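Local structure of endoglucanase (Clostridium thermocellum, 2C4X) at residues A[182-187]-A[228-233]; A[44-49]-A[59-64]. The protein probably hydrolyses cellulose as part of the cellulosome, with this chain supplying its C-terminal PKD domain and CBM44 carbohydrate-binding module, the latter recognising beta-glucan chains and xyloglucan. The protein carries 1 engineered substitution. All blocks are in the same frame, centred on the assembly; numbering follows the deposited sequence.

Contact 1 of 2, residues A[182-187]-A[228-233]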
loop_
_atom_site.group_PDB
_atom_site.type_symbol
_atom_site.label_atom_id
_atom_site.label_comp_id
_atom_site.label_asym_id
_atom_site.label_seq_id
_atom_site.Cartn_x
_atom_site.Cartn_y
_atom_site.Cartn_z
ATOM N N GLN A 182 -5.323 -12.694 -10.853
ATOM C CA GLN A 182 -5.521 -12.899 -9.422
ATOM C C GLN A 182 -4.249 -13.162 -8.625
ATOM O O GLN A 182 -3.571 -14.172 -8.853
ATOM C CB GLN A 182 -6.576 -13.987 -9.144
ATOM C CG GLN A 182 -6.255 -15.390 -9.636
ATOM C CD GLN A 182 -7.421 -16.341 -9.438
ATOM O OE1 GLN A 182 -8.269 -16.127 -8.566
ATOM N NE2 GLN A 182 -7.476 -17.400 -10.249
ATOM N N PRO A 183 -3.943 -12.269 -7.661
ATOM C CA PRO A 183 -2.934 -12.603 -6.662
ATOM C C PRO A 183 -3.467 -13.784 -5.860
ATOM O O PRO A 183 -4.682 -13.870 -5.631
ATOM C CB PRO A 183 -2.888 -11.367 -5.763
ATOM C CG PRO A 183 -3.561 -10.288 -6.541
ATOM C CD PRO A 183 -4.551 -10.947 -7.414
ATOM N N TYR A 184 -2.578 -14.684 -5.460
ATOM C CA TYR A 184 -2.983 -15.834 -4.687
ATOM C C TYR A 184 -1.937 -16.227 -3.674
ATOM O O TYR A 184 -0.753 -15.890 -3.796
ATOM C CB TYR A 184 -3.300 -17.032 -5.595
ATOM C CG TYR A 184 -2.086 -17.638 -6.275
ATOM C CD1 TYR A 184 -1.339 -18.658 -5.658
ATOM C CD2 TYR A 184 -1.709 -17.221 -7.552
ATOM C CE1 TYR A 184 -0.236 -19.224 -6.287
ATOM C CE2 TYR A 184 -0.609 -17.777 -8.190
ATOM C CZ TYR A 184 0.125 -18.771 -7.558
ATOM O OH TYR A 184 1.204 -19.313 -8.223
ATOM N N ILE A 185 -2.402 -16.932 -2.656
ATOM C CA ILE A 185 -1.519 -17.656 -1.757
ATOM C C ILE A 185 -2.087 -19.054 -1.557
ATOM O O ILE A 185 -3.285 -19.235 -1.276
ATOM C CB ILE A 185 -1.258 -16.922 -0.421
ATOM C CG1 ILE A 185 -0.128 -17.635 0.344
ATOM C CG2 ILE A 185 -2.542 -16.811 0.417
ATOM C CD1 ILE A 185 0.603 -16.786 1.316
HETATM N N MSE A 186 -1.221 -20.040 -1.742
HETATM C CA MSE A 186 -1.617 -21.424 -1.769
HETATM C C MSE A 186 -0.791 -22.240 -0.771
HETATM O O MSE A 186 0.263 -22.771 -1.129
HETATM C CB MSE A 186 -1.466 -21.964 -3.200
HETATM C CG MSE A 186 -1.902 -23.402 -3.380
HETATM SE SE MSE A 186 -1.974 -23.962 -5.266
HETATM C CE MSE A 186 -0.209 -23.383 -5.788
ATOM N N PRO A 187 -1.244 -22.302 0.501
ATOM C CA PRO A 187 -0.666 -23.262 1.446
ATOM C C PRO A 187 -0.983 -24.695 1.032
ATOM O O PRO A 187 -2.050 -24.966 0.462
ATOM C CB PRO A 187 -1.360 -22.933 2.773
ATOM C CG PRO A 187 -2.001 -21.603 2.572
ATOM C CD PRO A 187 -2.295 -21.481 1.128
ATOM N N PRO A 228 4.069 -25.325 3.970
ATOM C CA PRO A 228 4.732 -24.501 2.964
ATOM C C PRO A 228 3.690 -23.768 2.113
ATOM O O PRO A 228 2.543 -24.230 1.999
ATOM C CB PRO A 228 5.537 -25.513 2.138
ATOM C CG PRO A 228 4.944 -26.842 2.439
ATOM C CD PRO A 228 4.430 -26.750 3.841
ATOM N N GLN A 229 4.076 -22.619 1.560
ATOM C CA GLN A 229 3.149 -21.751 0.835
ATOM C C GLN A 229 3.697 -21.354 -0.523
ATOM O O GLN A 229 4.894 -21.054 -0.658
ATOM C CB GLN A 229 2.885 -20.474 1.640
ATOM C CG GLN A 229 2.373 -20.699 3.046
ATOM C CD GLN A 229 2.454 -19.450 3.914
ATOM O OE1 GLN A 229 3.136 -18.479 3.572
ATOM N NE2 GLN A 229 1.774 -19.477 5.050
ATOM N N GLN A 230 2.833 -21.359 -1.533
ATOM C CA GLN A 230 3.155 -20.718 -2.801
ATOM C C GLN A 230 2.365 -19.421 -2.898
ATOM O O GLN A 230 1.140 -19.432 -2.771
ATOM C CB GLN A 230 2.835 -21.632 -3.981
ATOM C CG GLN A 230 3.231 -21.049 -5.331
ATOM C CD GLN A 230 2.899 -21.978 -6.472
ATOM O OE1 GLN A 230 2.140 -21.618 -7.374
ATOM N NE2 GLN A 230 3.460 -23.189 -6.440
HETATM N N MSE A 231 3.067 -18.307 -3.096
HETATM C CA MSE A 231 2.425 -17.019 -3.336
HETATM C C MSE A 231 2.697 -16.586 -4.776
HETATM O O MSE A 231 3.786 -16.803 -5.300
HETATM C CB MSE A 231 2.963 -15.981 -2.350
HETATM C CG MSE A 231 2.347 -14.586 -2.439
HETATM SE SE MSE A 231 3.224 -13.313 -1.176
HETATM C CE MSE A 231 4.832 -12.979 -2.165
ATOM N N GLY A 232 1.717 -15.984 -5.430
ATOM C CA GLY A 232 1.983 -15.463 -6.762
ATOM C C GLY A 232 0.853 -14.681 -7.384
ATOM O O GLY A 232 -0.082 -14.262 -6.710
ATOM N N ILE A 233 0.972 -14.465 -8.687
ATOM C CA ILE A 233 -0.090 -13.882 -9.470
ATOM C C ILE A 233 -0.389 -14.830 -10.623
ATOM O O ILE A 233 0.529 -15.309 -11.303
ATOM C CB ILE A 233 0.279 -12.466 -9.980
ATOM C CG1 ILE A 233 0.586 -11.545 -8.797
ATOM C CG2 ILE A 233 -0.858 -11.887 -10.836
ATOM C CD1 ILE A 233 1.464 -10.390 -9.157
#

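Contact 2 of 2, residues A[44-49]-A[59-64]. Engineered in segment 44-49: Val45 (natural residue Ala).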
loop_
_atom_site.group_PDB
_atom_site.type_symbol
_atom_site.label_atom_id
_atom_site.label_comp_id
_atom_site.label_asym_id
_atom_site.label_seq_id
_atom_site.Cartn_x
_atom_site.Cartn_y
_atom_site.Cartn_z
ATOM N N TYR A 44 -2.419 27.851 19.598
ATOM C CA TYR A 44 -2.595 26.554 18.968
ATOM C C TYR A 44 -1.376 25.744 19.346
ATOM O O TYR A 44 -0.246 26.192 19.122
ATOM C CB TYR A 44 -2.631 26.715 17.440
ATOM C CG TYR A 44 -3.715 27.642 16.936
ATOM C CD1 TYR A 44 -3.542 29.033 16.968
ATOM C CD2 TYR A 44 -4.916 27.133 16.427
ATOM C CE1 TYR A 44 -4.526 29.878 16.532
ATOM C CE2 TYR A 44 -5.907 27.974 15.979
ATOM C CZ TYR A 44 -5.708 29.351 16.036
ATOM O OH TYR A 44 -6.681 30.208 15.587
ATOM N N VAL A 45 -1.596 24.563 19.920
ATOM C CA VAL A 45 -0.505 23.680 20.330
ATOM C C VAL A 45 -0.628 22.377 19.527
ATOM O O VAL A 45 -1.694 21.767 19.493
ATOM C CB VAL A 45 -0.537 23.393 21.854
ATOM C CG1 VAL A 45 0.575 22.409 22.258
ATOM C CG2 VAL A 45 -0.405 24.698 22.655
ATOM N N TRP A 46 0.462 21.985 18.873
ATOM C CA TRP A 46 0.481 20.832 17.969
ATOM C C TRP A 46 1.413 19.744 18.484
ATOM O O TRP A 46 2.533 20.038 18.920
ATOM C CB TRP A 46 1.005 21.257 16.600
ATOM C CG TRP A 46 0.196 22.315 15.912
ATOM C CD1 TRP A 46 0.360 23.670 16.004
ATOM C CD2 TRP A 46 -0.882 22.102 14.998
ATOM N NE1 TRP A 46 -0.563 24.315 15.214
ATOM C CE2 TRP A 46 -1.344 23.380 14.592
ATOM C CE3 TRP A 46 -1.528 20.955 14.508
ATOM C CZ2 TRP A 46 -2.400 23.544 13.691
ATOM C CZ3 TRP A 46 -2.582 21.117 13.617
ATOM C CH2 TRP A 46 -3.009 22.408 13.219
ATOM N N ASP A 47 0.952 18.495 18.418
ATOM C CA ASP A 47 1.803 17.339 18.659
ATOM C C ASP A 47 1.800 16.587 17.332
ATOM O O ASP A 47 0.758 16.110 16.886
ATOM C CB ASP A 47 1.255 16.482 19.811
ATOM C CG ASP A 47 2.118 15.262 20.109
ATOM O OD1 ASP A 47 2.705 14.664 19.185
ATOM O OD2 ASP A 47 2.200 14.877 21.289
ATOM N N PHE A 48 2.969 16.503 16.700
ATOM C CA PHE A 48 3.075 15.955 15.344
ATOM C C PHE A 48 3.148 14.421 15.315
ATOM O O PHE A 48 3.091 13.813 14.246
ATOM C CB PHE A 48 4.234 16.636 14.592
ATOM C CG PHE A 48 4.022 18.115 14.404
ATOM C CD1 PHE A 48 3.088 18.583 13.472
ATOM C CD2 PHE A 48 4.722 19.039 15.184
ATOM C CE1 PHE A 48 2.862 19.943 13.312
ATOM C CE2 PHE A 48 4.496 20.411 15.029
ATOM C CZ PHE A 48 3.566 20.852 14.077
ATOM N N GLY A 49 3.207 13.815 16.504
ATOM C CA GLY A 49 3.181 12.366 16.662
ATOM C C GLY A 49 4.508 11.649 16.500
ATOM O O GLY A 49 4.555 10.428 16.593
ATOM N N PRO A 59 -3.314 30.251 13.132
ATOM C CA PRO A 59 -3.826 28.891 12.891
ATOM C C PRO A 59 -3.101 27.980 11.879
ATOM O O PRO A 59 -3.474 26.813 11.745
ATOM C CB PRO A 59 -5.282 29.128 12.455
ATOM C CG PRO A 59 -5.358 30.525 11.999
ATOM C CD PRO A 59 -4.148 31.283 12.483
ATOM N N THR A 60 -2.085 28.465 11.177
ATOM C CA THR A 60 -1.342 27.552 10.303
ATOM C C THR A 60 0.082 27.275 10.804
ATOM O O THR A 60 0.658 28.055 11.561
ATOM C CB THR A 60 -1.320 27.993 8.815
ATOM O OG1 THR A 60 -0.384 29.059 8.650
ATOM C CG2 THR A 60 -2.712 28.433 8.332
ATOM N N ILE A 61 0.626 26.134 10.391
ATOM C CA ILE A 61 1.983 25.737 10.734
ATOM C C ILE A 61 2.427 24.768 9.642
ATOM O O ILE A 61 1.606 24.056 9.065
ATOM C CB ILE A 61 2.085 25.110 12.175
ATOM C CG1 ILE A 61 3.545 25.110 12.669
ATOM C CG2 ILE A 61 1.460 23.692 12.237
ATOM C CD1 ILE A 61 3.725 25.045 14.202
ATOM N N THR A 62 3.713 24.775 9.330
ATOM C CA THR A 62 4.251 23.823 8.369
ATOM C C THR A 62 5.234 22.884 9.065
ATOM O O THR A 62 5.900 23.270 10.040
ATOM C CB THR A 62 4.851 24.523 7.095
ATOM O OG1 THR A 62 5.221 23.535 6.126
ATOM C CG2 THR A 62 6.072 25.374 7.432
ATOM N N TYR A 63 5.304 21.652 8.569
ATOM C CA TYR A 63 6.050 20.583 9.215
ATOM C C TYR A 63 6.532 19.531 8.204
ATOM O O TYR A 63 5.869 19.285 7.199
ATOM C CB TYR A 63 5.191 19.920 10.313
ATOM C CG TYR A 63 6.017 19.092 11.259
ATOM C CD1 TYR A 63 6.846 19.706 12.197
ATOM C CD2 TYR A 63 6.019 17.697 11.185
ATOM C CE1 TYR A 63 7.638 18.965 13.044
ATOM C CE2 TYR A 63 6.808 16.938 12.040
ATOM C CZ TYR A 63 7.615 17.578 12.967
ATOM O OH TYR A 63 8.422 16.856 13.817
ATOM N N LYS A 64 7.681 18.915 8.492
ATOM C CA LYS A 64 8.261 17.854 7.666
ATOM C C LYS A 64 8.534 16.622 8.518
ATOM O O LYS A 64 9.086 16.736 9.613
ATOM C CB LYS A 64 9.594 18.314 7.057
ATOM C CG LYS A 64 9.512 19.526 6.162
ATOM C CD LYS A 64 10.888 19.954 5.659
ATOM C CE LYS A 64 11.508 20.990 6.569
ATOM N NZ LYS A 64 12.796 21.551 6.014
HETATM O O HOH W 1 -0.779 26.808 14.217
#

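Contact 1 of 2, residues A[182-187]-A[228-233]
The phenol hydroxyl of Tyr184 donates to the side-chain carbonyl of Gln230, with OH and OE1 2.6 Å apart. The hydroxyl lies in the amide carbonyl plane, on a lone pair of OE1, although ring and amide planes are turned 60° against each other. From the same strand as the tyrosine, the selenomethionine Met186 folds its methyl over to the amide, CE lying 3.3 Å from OE1 of Gln230; a bend at chi3 (51°) brings CE there, while the two chains otherwise run side by side in one direction. The amide is held at its other end as well, NE2 of Gln230 donating to Asp155 OD1, which should fix which end of the amide is the acceptor.

CG of Tyr184 sits between the backbone N and the carbonyl carbon (chi1 70°), and the ring lies over Gly232. The glycine CA lies 4.0 Å from the ring centroid, a CH-pi contact over the face, and its backbone N is also above the centre.

The backbones of strands 182-187 and 229-233 run antiparallel. Tyr184 N donates to Gly232 O at 2.8 Å and Gly232 N returns a bond to Tyr184 O at 3.0 Å; in the next such pair Met186 N lies 2.6 Å from Gln230 O and Gln230 N 3.0 Å from Met186 O.

The opposite face carries Pro183, Ile185, Met231 and Ile233, with Ile185 CG1 4.4 Å from Met231 CB. Pro183, Met231 and Ile233 pack on strand 165-172 of the second sheet, so this face lines the interior of the CBM44 beta-sandwich. In their own five-stranded sheet the strand holding 229-233 is the middle one, flanked by 148-155, and that holding 182-187 lies next to the outermost strand 198-203; Tyr184 stacks on Trp197.

Contact 2 of 2, residues A[44-49]-A[59-64]
Phe48 and Tyr63 lie face to face, their planes only 2° from parallel and their centroids 3.9 Å apart. The overlap is slightly displaced: Phe48 CG stands above the centre of the tyrosine ring, Tyr63 CD1 above that of the phenylalanine, and Phe48 CD2 comes to 3.6 Å from Tyr63 CE1. Beyond the stack, Tyr63 OH is hydrogen-bonded to Asp50 OD2.

Ile61 meets two rings in different ways. Its CG2 methyl sits over the face of Trp46, 3.7 Å from the centroid of the five-membered ring, and meets the edge of Phe48 in plane, 4.0 Å from CZ. That methyl lies between the backbone N and carbonyl carbon of Ile61, CG1 being anti to the backbone N (chi1 -162°).

Trp46 to Gly49 open the WDFGDG signature of PKD domains, and the chain turns there: Gly49 N donates to Asp47 OD1 at 2.9 Å, an Asx turn. From one sheet of the PKD beta-sandwich Trp46 and Phe48 face strand 60-63 of the other, and Tyr44 meets Pro59 just before it, the chain directions being 21° apart.

At the other end Pro59 lies over Tyr44, its CA 3.7 Å from the ring centroid and nearly on the normal, while CB approaches the phenol oxygen. Between these pairs, Trp46 NE1 donates at 2.7 Å to a water in the indole plane, and the water makes a weak bond to Thr60 O.

The two contacts belong to separate domains, contact 2 to the N-terminal PKD domain and contact 1 to the CBM44 module; they lie on opposite sides of the chain's centre, their nearest atoms about 30 Å apart. Contact 1 joins neighbouring strands within one sheet, so main-chain hydrogen bonds carry it and side chains add to either face. Contact 2 joins segments from two facing sheets, too far apart for backbone pairing, and rests on ring faces met by another ring, a methyl and a proline, with one water between. Contact 1 is the more buried, with nine of its twelve touching residues enclosed; in contact 2 three of six are buried, all from 44-49, while its partners on an outermost strand, 60-63, and at Pro59 are partly exposed.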